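Local coordinates for protein putative dihydrodipicolinate synthase (Thermus thermophilus, PDB 2PCQ) that is of unknown function but belongs to the dihydrodipicolinate synthetase family, built as an eight-stranded parallel barrel followed by a group of helices, at residues A[274-278]-A[279-283]; A[220-223]-A[224-227]. All blocks are in the same frame, centred on the assembly; numbering follows the deposited sequence.

Overall arrangement
Interaction 1 (274-278 with 279-283) is the end of the last helix and the C-terminal tail that follows it; interaction 2 (220-223 with 224-227) is a two-turn piece of the long helix 216-247. Both lie in the part of the chain that follows the last barrel strand, 191-193, and their centres are about 14 Å apart. They touch directly: E279 OE1 and K225 NZ form a salt bridge at 2.9 Å, while W281 NE1 lies 3.9 Å from K225 CD and L276 CD2 lies 3.9 Å from K225 CG. The end of helix 266-278 and the tail after it thus pack on helix 216-247. The potassium ion is bound elsewhere, at A143 and V148, the latter beginning strand 148-153.

Interaction 1: A[274-278]-A[279-283]; sequences EGLKE and EGWVL
E279, L276 and V282 carry this local contact, in which helix 266-278 ends and the chain folds back over its last turn. The side chain of E279 runs down beside the helix: with CG next to its own backbone N (chi1 -69°) and the chain extended beyond it, E279 CG lies 3.4 Å from G275 O. E279 OE2 comes within 4.1 Å of L276 CD2, the two side chains crossing at a slant, while OE1 is engaged in a salt bridge with K225 of helix 216-247. A glutamate suits this place because its methylenes cover the helix backbone and its charge reaches the neighbouring helix. L276 is buried and packs on L229 and K225 of that helix, a setting for a branched apolar chain; its CD2 also meets the W281 indole obliquely.

The turn is a Schellman motif. G280 takes a positive phi (88°), where a side chain would press on the preceding carbonyl oxygen, so glycine fits. G280 N donates to K277 O at 3.0 Å, approaching from above the carbonyl plane, and W281 N donates to L276 O at 3.0 Å with a fairly straight N-H (162°). Just beyond, one branch of V282, CG2, rests on the backbone N and CA of K277, 3.4 Å from K277 N, and packs on the CB atoms of L276 and K277. A water accepts from V282 N and donates to K277 O, 2.7 Å away, bridging tail and helix. Near the helix end, L276 O is thus satisfied by W281 N, and K277 O by G280 N and the water.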
loop_
_atom_site.group_PDB
_atom_site.type_symbol
_atom_site.label_atom_id
_atom_site.label_comp_id
_atom_site.label_asym_id
_atom_site.label_seq_id
_atom_site.Cartn_x
_atom_site.Cartn_y
_atom_site.Cartn_z
ATOM N N GLU A 274 11.289 14.944 -29.885
ATOM C CA GLU A 274 11.660 15.771 -31.029
ATOM C C GLU A 274 12.256 17.102 -30.588
ATOM O O GLU A 274 13.171 17.620 -31.224
ATOM C CB GLU A 274 10.446 16.024 -31.928
ATOM C CG GLU A 274 10.103 14.861 -32.844
ATOM C CD GLU A 274 11.280 14.443 -33.710
ATOM O OE1 GLU A 274 11.914 15.324 -34.327
ATOM O OE2 GLU A 274 11.573 13.231 -33.777
ATOM N N GLY A 275 11.731 17.653 -29.497
ATOM C CA GLY A 275 12.236 18.916 -28.989
ATOM C C GLY A 275 13.687 18.799 -28.563
ATOM O O GLY A 275 14.517 19.645 -28.902
ATOM N N LEU A 276 14.000 17.747 -27.812
ATOM C CA LEU A 276 15.366 17.526 -27.359
ATOM C C LEU A 276 16.263 17.224 -28.549
ATOM O O LEU A 276 17.430 17.613 -28.572
ATOM C CB LEU A 276 15.424 16.364 -26.362
ATOM C CG LEU A 276 14.896 16.658 -24.956
ATOM C CD1 LEU A 276 14.890 15.386 -24.120
ATOM C CD2 LEU A 276 15.770 17.720 -24.304
ATOM N N LYS A 277 15.718 16.533 -29.542
ATOM C CA LYS A 277 16.505 16.198 -30.719
ATOM C C LYS A 277 16.886 17.462 -31.483
ATOM O O LYS A 277 18.009 17.590 -31.965
ATOM C CB LYS A 277 15.729 15.256 -31.640
ATOM C CG LYS A 277 16.540 14.790 -32.839
ATOM C CD LYS A 277 15.724 13.890 -33.747
ATOM C CE LYS A 277 16.533 13.465 -34.956
ATOM N NZ LYS A 277 15.716 12.667 -35.904
ATOM N N GLU A 278 15.942 18.394 -31.585
ATOM C CA GLU A 278 16.175 19.652 -32.285
ATOM C C GLU A 278 17.231 20.474 -31.547
ATOM O O GLU A 278 17.979 21.229 -32.166
ATOM C CB GLU A 278 14.867 20.439 -32.389
ATOM C CG GLU A 278 14.970 21.738 -33.170
ATOM C CD GLU A 278 15.457 21.529 -34.593
ATOM O OE1 GLU A 278 14.875 20.683 -35.305
ATOM O OE2 GLU A 278 16.421 22.215 -35.002
ATOM N N GLU A 279 17.289 20.320 -30.225
ATOM C CA GLU A 279 18.273 21.035 -29.414
ATOM C C GLU A 279 19.644 20.378 -29.521
ATOM O O GLU A 279 20.635 20.932 -29.050
ATOM C CB GLU A 279 17.869 21.052 -27.937
ATOM C CG GLU A 279 16.667 21.898 -27.604
ATOM C CD GLU A 279 16.484 22.035 -26.106
ATOM O OE1 GLU A 279 17.398 22.570 -25.446
ATOM O OE2 GLU A 279 15.437 21.606 -25.586
ATOM N N GLY A 280 19.687 19.190 -30.118
ATOM C CA GLY A 280 20.947 18.481 -30.283
ATOM C C GLY A 280 21.348 17.578 -29.127
ATOM O O GLY A 280 22.513 17.196 -29.018
ATOM N N TRP A 281 20.387 17.219 -28.278
ATOM C CA TRP A 281 20.657 16.367 -27.119
ATOM C C TRP A 281 20.387 14.874 -27.314
ATOM O O TRP A 281 20.703 14.069 -26.435
ATOM C CB TRP A 281 19.845 16.857 -25.914
ATOM C CG TRP A 281 20.477 17.984 -25.147
ATOM C CD1 TRP A 281 19.871 19.140 -24.747
ATOM C CD2 TRP A 281 21.815 18.030 -24.630
ATOM N NE1 TRP A 281 20.747 19.904 -24.012
ATOM C CE2 TRP A 281 21.949 19.251 -23.929
ATOM C CE3 TRP A 281 22.917 17.169 -24.697
ATOM C CZ2 TRP A 281 23.136 19.624 -23.288
ATOM C CZ3 TRP A 281 24.100 17.540 -24.060
ATOM C CH2 TRP A 281 24.200 18.760 -23.370
ATOM N N VAL A 282 19.815 14.495 -28.452
ATOM C CA VAL A 282 19.496 13.089 -28.699
ATOM C C VAL A 282 20.595 12.286 -29.390
ATOM O O VAL A 282 21.210 12.746 -30.351
ATOM C CB VAL A 282 18.191 12.958 -29.511
ATOM C CG1 VAL A 282 17.922 11.493 -29.848
ATOM C CG2 VAL A 282 17.031 13.530 -28.700
ATOM N N LEU A 283 20.824 11.078 -28.881
ATOM C CA LEU A 283 21.840 10.173 -29.408
ATOM C C LEU A 283 23.142 10.882 -29.774
ATOM O O LEU A 283 23.611 10.725 -30.923
ATOM C CB LEU A 283 21.289 9.423 -30.625
ATOM C CG LEU A 283 20.186 8.410 -30.310
ATOM C CD1 LEU A 283 19.675 7.780 -31.596
ATOM C CD2 LEU A 283 20.741 7.343 -29.376
HETATM O O HOH W 1 19.805 15.647 -31.252
#

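Interaction 2: A[220-223]-A[224-227]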
loop_
_atom_site.group_PDB
_atom_site.type_symbol
_atom_site.label_atom_id
_atom_site.label_comp_id
_atom_site.label_asym_id
_atom_site.label_seq_id
_atom_site.Cartn_x
_atom_site.Cartn_y
_atom_site.Cartn_z
ATOM N N GLN A 220 21.102 22.439 -12.653
ATOM C CA GLN A 220 19.675 22.576 -12.401
ATOM C C GLN A 220 18.883 22.837 -13.678
ATOM O O GLN A 220 17.803 22.283 -13.856
ATOM C CB GLN A 220 19.413 23.689 -11.379
ATOM C CG GLN A 220 19.952 23.377 -9.986
ATOM C CD GLN A 220 19.628 24.460 -8.977
ATOM O OE1 GLN A 220 19.935 25.630 -9.192
ATOM N NE2 GLN A 220 19.012 24.073 -7.862
ATOM N N GLU A 221 19.411 23.673 -14.570
ATOM C CA GLU A 221 18.702 23.959 -15.815
ATOM C C GLU A 221 18.601 22.720 -16.692
ATOM O O GLU A 221 17.577 22.491 -17.338
ATOM C CB GLU A 221 19.388 25.085 -16.599
ATOM C CG GLU A 221 19.193 26.476 -15.998
ATOM C CD GLU A 221 17.724 26.843 -15.829
ATOM O OE1 GLU A 221 16.983 26.827 -16.836
ATOM O OE2 GLU A 221 17.309 27.150 -14.690
ATOM N N LEU A 222 19.660 21.918 -16.721
ATOM C CA LEU A 222 19.640 20.708 -17.534
ATOM C C LEU A 222 18.710 19.673 -16.896
ATOM O O LEU A 222 18.009 18.939 -17.595
ATOM C CB LEU A 222 21.058 20.149 -17.689
ATOM C CG LEU A 222 21.262 19.075 -18.762
ATOM C CD1 LEU A 222 20.569 19.490 -20.054
ATOM C CD2 LEU A 222 22.757 18.860 -18.993
ATOM N N GLN A 223 18.703 19.629 -15.565
ATOM C CA GLN A 223 17.841 18.711 -14.822
ATOM C C GLN A 223 16.376 19.035 -15.138
ATOM O O GLN A 223 15.557 18.137 -15.343
ATOM C CB GLN A 223 18.121 18.848 -13.318
ATOM C CG GLN A 223 16.964 18.505 -12.368
ATOM C CD GLN A 223 16.590 17.036 -12.346
ATOM O OE1 GLN A 223 17.453 16.152 -12.393
ATOM N NE2 GLN A 223 15.293 16.764 -12.243
ATOM N N LYS A 224 16.052 20.322 -15.184
ATOM C CA LYS A 224 14.693 20.747 -15.494
ATOM C C LYS A 224 14.355 20.417 -16.948
ATOM O O LYS A 224 13.245 19.979 -17.254
ATOM C CB LYS A 224 14.548 22.252 -15.247
ATOM C CG LYS A 224 14.682 22.629 -13.777
ATOM C CD LYS A 224 14.994 24.107 -13.581
ATOM C CE LYS A 224 13.887 24.997 -14.104
ATOM N NZ LYS A 224 14.223 26.437 -13.906
ATOM N N LYS A 225 15.320 20.622 -17.839
ATOM C CA LYS A 225 15.121 20.344 -19.257
ATOM C C LYS A 225 14.860 18.862 -19.522
ATOM O O LYS A 225 14.035 18.509 -20.369
ATOM C CB LYS A 225 16.343 20.791 -20.060
ATOM C CG LYS A 225 16.247 20.494 -21.554
ATOM C CD LYS A 225 17.453 21.039 -22.307
ATOM C CE LYS A 225 17.506 22.562 -22.243
ATOM N NZ LYS A 225 16.302 23.180 -22.868
ATOM N N LEU A 226 15.561 18.000 -18.792
ATOM C CA LEU A 226 15.416 16.557 -18.969
ATOM C C LEU A 226 14.284 15.917 -18.156
ATOM O O LEU A 226 13.941 14.754 -18.375
ATOM C CB LEU A 226 16.740 15.858 -18.632
ATOM C CG LEU A 226 17.951 16.226 -19.497
ATOM C CD1 LEU A 226 19.209 15.541 -18.961
ATOM C CD2 LEU A 226 17.686 15.813 -20.943
ATOM N N PHE A 227 13.700 16.665 -17.228
ATOM C CA PHE A 227 12.628 16.119 -16.402
ATOM C C PHE A 227 11.461 15.498 -17.187
ATOM O O PHE A 227 11.067 14.366 -16.919
ATOM C CB PHE A 227 12.074 17.189 -15.455
ATOM C CG PHE A 227 10.915 16.709 -14.624
ATOM C CD1 PHE A 227 11.131 15.960 -13.468
ATOM C CD2 PHE A 227 9.604 16.945 -15.036
ATOM C CE1 PHE A 227 10.057 15.448 -12.735
ATOM C CE2 PHE A 227 8.521 16.437 -14.312
ATOM C CZ PHE A 227 8.748 15.686 -13.161
#
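Two successive turns of helix run through 220-227, where the backbone N of K224 donates to Q220 O at 2.9 Å, that of K225 to E221 O at 3.0 Å and that of L226 to L222 O at 2.9 Å. E221 and K224, three residues apart, lie side by side and point the same way; E221 is exposed, while K224 also touches Q165 of the second subunit. K224 bends at chi3 (63°), which turns its ammonium toward E221; NZ reaches OE2 at 3.3 Å, on the syn side and 27° out of the carboxylate plane, in a rather long salt bridge. The lysine methylenes pass over the backbone on the way, CG lying 3.1 Å from Q220 O.

These turns belong to helix 216-247, one of the helices that follow the TIM-type barrel of this family. The residue types follow their surroundings: L222 and L226, four apart, pack on helix 201-212, which suits leucine, and L222 CG meets L226 CD1 at 4.1 Å. L222 CD1 also reaches the aliphatic part of K225, at CD, before that lysine leads its charge away to E279. Q223 sets NE2 at the edge of the F227 ring, near its plane and 4.4 Å from CD1, yet its amide is anchored outside these turns, on P179 O and L182 N. Q220 NE2 is hydrogen-bonded to A186 O of the second subunit, and F227 packs on A166 of that same subunit.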